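Local coordinates for uncharacterized protein (Bacteroides uniformis, PDB 4JPQ) that is of unknown function but, as a member of carbohydrate-binding family 9, probably binds carbohydrate, at residues A71-R83 with L132-F146. Numbering follows the deposited sequence.
Sequences ASVRAVASGDNGR and LGMVKRWSSLAGEPF. With SO4 (sulfate ion), chain D.
R137 NH1 meets D80 OD1 at 3.0 Å in a salt bridge that shows how a charged pair can help tie a loop to a strand. The carboxylate oxygen lies at the edge of the guanidinium, close to its plane, yet the donor reaches it from above the carboxylate plane, the two flat groups being turned 52° apart; D80 OD2 adds weak bonds to NH1 and NH2. The guanidinium is steadied from behind, for a bend at chi3 (-91°) turns R137 NE to V135 O at 3.1 Å, while R137 NH1 also bonds to G111 O. A methionine in place of R137 would probably leave the D80 carboxylate without its countercharge and the 79-82 turn less firmly held. Beside this pair, L132 CD1 packs against D80 CB and N81 ND2, the latter bonded to A127 O, with L132 CD2 nearest N81 OD1. At the other end A75 and F146 form an antiparallel hydrogen-bonded pair, with A75 N to F146 O at 2.9 Å and F146 N to A75 O at 2.7 Å. Chi1 of 57° places F146 CG between its backbone N and carbonyl carbon, and A75 CB covers one face of the ring in a CH-pi contact, 3.9 Å from the F146 centroid. Here strands 72-75 and 146-150 make a small two-stranded sheet, V73 and L141 meeting each other and both touching W155 of strand 152-162, while R137 leans on L113 of strand 113-118 and C107 of strand 102-108.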
loop_
_atom_site.group_PDB
_atom_site.type_symbol
_atom_site.label_atom_id
_atom_site.label_comp_id
_atom_site.label_asym_id
_atom_site.label_seq_id
_atom_site.Cartn_x
_atom_site.Cartn_y
_atom_site.Cartn_z
ATOM N N ALA A 71 -15.626 10.583 -1.177
ATOM C CA ALA A 71 -16.551 11.430 -1.970
ATOM C C ALA A 71 -16.387 11.372 -3.485
ATOM O O ALA A 71 -17.298 11.788 -4.205
ATOM C CB ALA A 71 -16.517 12.883 -1.487
ATOM N N SER A 72 -15.233 10.906 -3.964
ATOM C CA SER A 72 -14.989 10.753 -5.406
ATOM C C SER A 72 -13.844 9.792 -5.688
ATOM O O SER A 72 -12.981 9.588 -4.832
ATOM C CB SER A 72 -14.713 12.104 -6.090
ATOM O OG SER A 72 -13.488 12.688 -5.678
ATOM N N VAL A 73 -13.861 9.226 -6.896
ATOM C CA VAL A 73 -12.824 8.306 -7.381
ATOM C C VAL A 73 -12.385 8.691 -8.788
ATOM O O VAL A 73 -13.146 9.307 -9.533
ATOM C CB VAL A 73 -13.268 6.832 -7.333
ATOM C CG1 VAL A 73 -13.451 6.390 -5.889
ATOM C CG2 VAL A 73 -14.545 6.585 -8.123
ATOM N N ARG A 74 -11.170 8.290 -9.144
ATOM C CA ARG A 74 -10.533 8.665 -10.414
ATOM C C ARG A 74 -9.424 7.664 -10.731
ATOM O O ARG A 74 -8.781 7.187 -9.815
ATOM C CB ARG A 74 -9.935 10.062 -10.228
ATOM C CG ARG A 74 -9.212 10.693 -11.407
ATOM C CD ARG A 74 -8.612 12.032 -10.981
ATOM N NE ARG A 74 -8.038 12.788 -12.098
ATOM C CZ ARG A 74 -6.797 12.678 -12.580
ATOM N NH1 ARG A 74 -5.897 11.821 -12.076
ATOM N NH2 ARG A 74 -6.441 13.446 -13.605
ATOM N N ALA A 75 -9.221 7.345 -12.006
ATOM C CA ALA A 75 -8.151 6.408 -12.433
ATOM C C ALA A 75 -7.743 6.672 -13.877
ATOM O O ALA A 75 -8.057 5.908 -14.776
ATOM C CB ALA A 75 -8.587 4.974 -12.243
ATOM N N VAL A 76 -7.094 7.809 -14.087
ATOM C CA VAL A 76 -6.641 8.237 -15.407
ATOM C C VAL A 76 -5.379 7.493 -15.876
ATOM O O VAL A 76 -5.236 7.242 -17.076
ATOM C CB VAL A 76 -6.443 9.790 -15.456
ATOM C CG1 VAL A 76 -5.919 10.257 -16.823
ATOM C CG2 VAL A 76 -7.764 10.489 -15.121
ATOM N N ALA A 77 -4.487 7.151 -14.949
ATOM C CA ALA A 77 -3.199 6.526 -15.291
ATOM C C ALA A 77 -3.347 5.373 -16.280
ATOM O O ALA A 77 -4.006 4.402 -15.968
ATOM C CB ALA A 77 -2.488 6.064 -14.030
ATOM N N SER A 78 -2.770 5.507 -17.475
ATOM C CA SER A 78 -2.949 4.499 -18.538
ATOM C C SER A 78 -2.138 3.214 -18.378
ATOM O O SER A 78 -2.496 2.198 -18.977
ATOM C CB SER A 78 -2.709 5.106 -19.927
ATOM O OG SER A 78 -1.379 5.551 -20.057
ATOM N N GLY A 79 -1.049 3.252 -17.617
ATOM C CA GLY A 79 -0.226 2.056 -17.397
ATOM C C GLY A 79 0.432 2.008 -16.039
ATOM O O GLY A 79 0.323 2.954 -15.253
ATOM N N ASP A 80 1.089 0.878 -15.762
ATOM C CA ASP A 80 1.844 0.701 -14.525
ATOM C C ASP A 80 2.983 1.705 -14.534
ATOM O O ASP A 80 3.425 2.157 -15.599
ATOM C CB ASP A 80 2.382 -0.730 -14.357
ATOM C CG ASP A 80 1.291 -1.760 -14.079
ATOM O OD1 ASP A 80 0.108 -1.411 -13.835
ATOM O OD2 ASP A 80 1.638 -2.954 -14.111
ATOM N N ASN A 81 3.415 2.078 -13.334
ATOM C CA ASN A 81 4.407 3.139 -13.130
ATOM C C ASN A 81 3.942 4.504 -13.652
ATOM O O ASN A 81 4.747 5.391 -13.901
ATOM C CB ASN A 81 5.802 2.773 -13.677
ATOM C CG ASN A 81 6.443 1.606 -12.949
ATOM O OD1 ASN A 81 6.125 1.309 -11.790
ATOM N ND2 ASN A 81 7.416 0.973 -13.611
ATOM N N GLY A 82 2.627 4.688 -13.724
ATOM C CA GLY A 82 2.041 5.940 -14.128
ATOM C C GLY A 82 1.926 6.856 -12.920
ATOM O O GLY A 82 2.414 6.551 -11.832
ATOM N N ARG A 83 1.180 7.940 -13.105
ATOM C CA ARG A 83 1.008 9.021 -12.126
ATOM C C ARG A 83 -0.181 8.691 -11.220
ATOM O O ARG A 83 -1.144 9.445 -11.118
ATOM C CB ARG A 83 0.880 10.360 -12.905
ATOM C CG ARG A 83 2.078 10.609 -13.851
ATOM C CD ARG A 83 1.914 11.770 -14.822
ATOM N NE ARG A 83 1.603 12.998 -14.109
ATOM C CZ ARG A 83 2.471 13.744 -13.419
ATOM N NH1 ARG A 83 3.746 13.399 -13.299
ATOM N NH2 ARG A 83 2.045 14.854 -12.818
ATOM N N LEU A 132 6.771 -5.784 -11.838
ATOM C CA LEU A 132 5.364 -5.338 -11.769
ATOM C C LEU A 132 4.430 -6.536 -11.945
ATOM O O LEU A 132 3.415 -6.634 -11.241
ATOM C CB LEU A 132 5.063 -4.289 -12.835
ATOM C CG LEU A 132 5.735 -2.934 -12.615
ATOM C CD1 LEU A 132 5.792 -2.158 -13.929
ATOM C CD2 LEU A 132 5.028 -2.146 -11.514
ATOM N N GLY A 133 4.813 -7.436 -12.871
ATOM C CA GLY A 133 4.122 -8.693 -13.145
ATOM C C GLY A 133 4.069 -9.653 -11.964
ATOM O O GLY A 133 3.156 -10.464 -11.888
HETATM N N MSE A 134 5.056 -9.590 -11.068
HETATM C CA MSE A 134 5.065 -10.413 -9.850
HETATM C C MSE A 134 3.968 -10.031 -8.870
HETATM O O MSE A 134 3.430 -10.907 -8.192
HETATM C CB MSE A 134 6.398 -10.311 -9.088
HETATM C CG MSE A 134 7.553 -11.043 -9.734
HETATM SE SE MSE A 134 9.218 -10.425 -8.863
HETATM C CE MSE A 134 10.397 -11.171 -10.255
ATOM N N VAL A 135 3.629 -8.746 -8.787
ATOM C CA VAL A 135 2.639 -8.266 -7.806
ATOM C C VAL A 135 1.238 -8.452 -8.353
ATOM O O VAL A 135 0.827 -7.749 -9.274
ATOM C CB VAL A 135 2.850 -6.790 -7.409
ATOM C CG1 VAL A 135 1.806 -6.363 -6.379
ATOM C CG2 VAL A 135 4.259 -6.579 -6.862
ATOM N N LYS A 136 0.523 -9.413 -7.782
ATOM C CA LYS A 136 -0.843 -9.703 -8.182
ATOM C C LYS A 136 -1.704 -8.680 -7.477
ATOM O O LYS A 136 -1.411 -8.286 -6.350
ATOM C CB LYS A 136 -1.259 -11.127 -7.814
ATOM C CG LYS A 136 -0.419 -12.204 -8.476
ATOM C CD LYS A 136 -0.693 -13.555 -7.816
ATOM C CE LYS A 136 0.069 -14.686 -8.491
ATOM N NZ LYS A 136 -0.341 -16.006 -7.948
ATOM N N ARG A 137 -2.747 -8.244 -8.175
ATOM C CA ARG A 137 -3.664 -7.229 -7.702
ATOM C C ARG A 137 -5.105 -7.555 -8.032
ATOM O O ARG A 137 -5.380 -8.367 -8.926
ATOM C CB ARG A 137 -3.349 -5.939 -8.421
ATOM C CG ARG A 137 -2.024 -5.315 -8.060
ATOM C CD ARG A 137 -1.521 -4.445 -9.197
ATOM N NE ARG A 137 -0.658 -5.139 -10.165
ATOM C CZ ARG A 137 -0.254 -4.632 -11.337
ATOM N NH1 ARG A 137 -0.674 -3.441 -11.780
ATOM N NH2 ARG A 137 0.559 -5.346 -12.102
ATOM N N TRP A 138 -6.008 -6.885 -7.313
ATOM C CA TRP A 138 -7.450 -6.945 -7.567
ATOM C C TRP A 138 -8.104 -5.715 -6.947
ATOM O O TRP A 138 -7.724 -5.306 -5.847
ATOM C CB TRP A 138 -8.087 -8.224 -6.985
ATOM C CG TRP A 138 -9.610 -8.186 -6.985
ATOM C CD1 TRP A 138 -10.442 -8.574 -7.997
ATOM C CD2 TRP A 138 -10.454 -7.672 -5.951
ATOM N NE1 TRP A 138 -11.755 -8.362 -7.645
ATOM C CE2 TRP A 138 -11.796 -7.799 -6.400
ATOM C CE3 TRP A 138 -10.212 -7.128 -4.681
ATOM C CZ2 TRP A 138 -12.902 -7.410 -5.613
ATOM C CZ3 TRP A 138 -11.328 -6.725 -3.889
ATOM C CH2 TRP A 138 -12.651 -6.874 -4.368
ATOM N N SER A 139 -9.092 -5.163 -7.645
ATOM C CA SER A 139 -9.902 -4.060 -7.131
ATOM C C SER A 139 -11.361 -4.229 -7.511
ATOM O O SER A 139 -11.672 -4.840 -8.528
ATOM C CB SER A 139 -9.407 -2.717 -7.650
ATOM O OG SER A 139 -10.257 -1.667 -7.211
ATOM N N SER A 140 -12.239 -3.650 -6.693
ATOM C CA SER A 140 -13.686 -3.621 -6.959
ATOM C C SER A 140 -14.028 -2.633 -8.086
ATOM O O SER A 140 -15.157 -2.661 -8.586
ATOM C CB SER A 140 -14.498 -3.307 -5.679
ATOM O OG SER A 140 -14.256 -1.991 -5.181
ATOM N N LEU A 141 -13.091 -1.738 -8.441
ATOM C CA LEU A 141 -13.223 -0.794 -9.564
ATOM C C LEU A 141 -12.174 -1.079 -10.650
ATOM O O LEU A 141 -11.835 -0.190 -11.442
ATOM C CB LEU A 141 -13.071 0.647 -9.057
ATOM C CG LEU A 141 -14.101 1.117 -8.041
ATOM C CD1 LEU A 141 -13.718 2.497 -7.537
ATOM C CD2 LEU A 141 -15.486 1.131 -8.648
ATOM N N ALA A 142 -11.703 -2.323 -10.720
ATOM C CA ALA A 142 -10.673 -2.717 -11.689
ATOM C C ALA A 142 -11.200 -2.652 -13.104
ATOM O O ALA A 142 -12.418 -2.744 -13.334
ATOM C CB ALA A 142 -10.129 -4.120 -11.395
ATOM N N GLY A 143 -10.263 -2.461 -14.033
ATOM C CA GLY A 143 -10.545 -2.393 -15.456
ATOM C C GLY A 143 -9.998 -1.154 -16.128
ATOM O O GLY A 143 -8.937 -0.653 -15.755
ATOM N N GLU A 144 -10.746 -0.673 -17.120
ATOM C CA GLU A 144 -10.348 0.454 -17.966
ATOM C C GLU A 144 -10.018 1.703 -17.141
ATOM O O GLU A 144 -10.609 1.895 -16.078
ATOM C CB GLU A 144 -11.480 0.871 -18.955
ATOM C CG GLU A 144 -12.142 -0.198 -19.829
ATOM C CD GLU A 144 -11.169 -1.027 -20.639
ATOM O OE1 GLU A 144 -10.063 -0.529 -20.982
ATOM O OE2 GLU A 144 -11.534 -2.183 -20.944
ATOM N N PRO A 145 -9.086 2.553 -17.627
ATOM C CA PRO A 145 -8.891 3.837 -16.934
ATOM C C PRO A 145 -10.154 4.713 -17.076
ATOM O O PRO A 145 -10.881 4.568 -18.067
ATOM C CB PRO A 145 -7.699 4.486 -17.662
ATOM C CG PRO A 145 -7.139 3.449 -18.571
ATOM C CD PRO A 145 -8.179 2.395 -18.785
ATOM N N PHE A 146 -10.422 5.581 -16.097
ATOM C CA PHE A 146 -11.619 6.458 -16.120
ATOM C C PHE A 146 -11.422 7.824 -15.466
ATOM O O PHE A 146 -10.727 7.938 -14.458
ATOM C CB PHE A 146 -12.842 5.750 -15.484
ATOM C CG PHE A 146 -12.633 5.267 -14.055
ATOM C CD1 PHE A 146 -12.888 6.105 -12.954
ATOM C CD2 PHE A 146 -12.223 3.962 -13.800
ATOM C CE1 PHE A 146 -12.717 5.653 -11.646
ATOM C CE2 PHE A 146 -12.048 3.501 -12.490
ATOM C CZ PHE A 146 -12.295 4.349 -11.409
HETATM S S SO4 D . 0.022 7.825 -16.942
HETATM O O1 SO4 D . 1.226 8.558 -17.409
HETATM O O2 SO4 D . -1.175 8.203 -17.749
HETATM O O3 SO4 D . 0.241 6.344 -17.024
HETATM O O4 SO4 D . -0.224 8.259 -15.548
#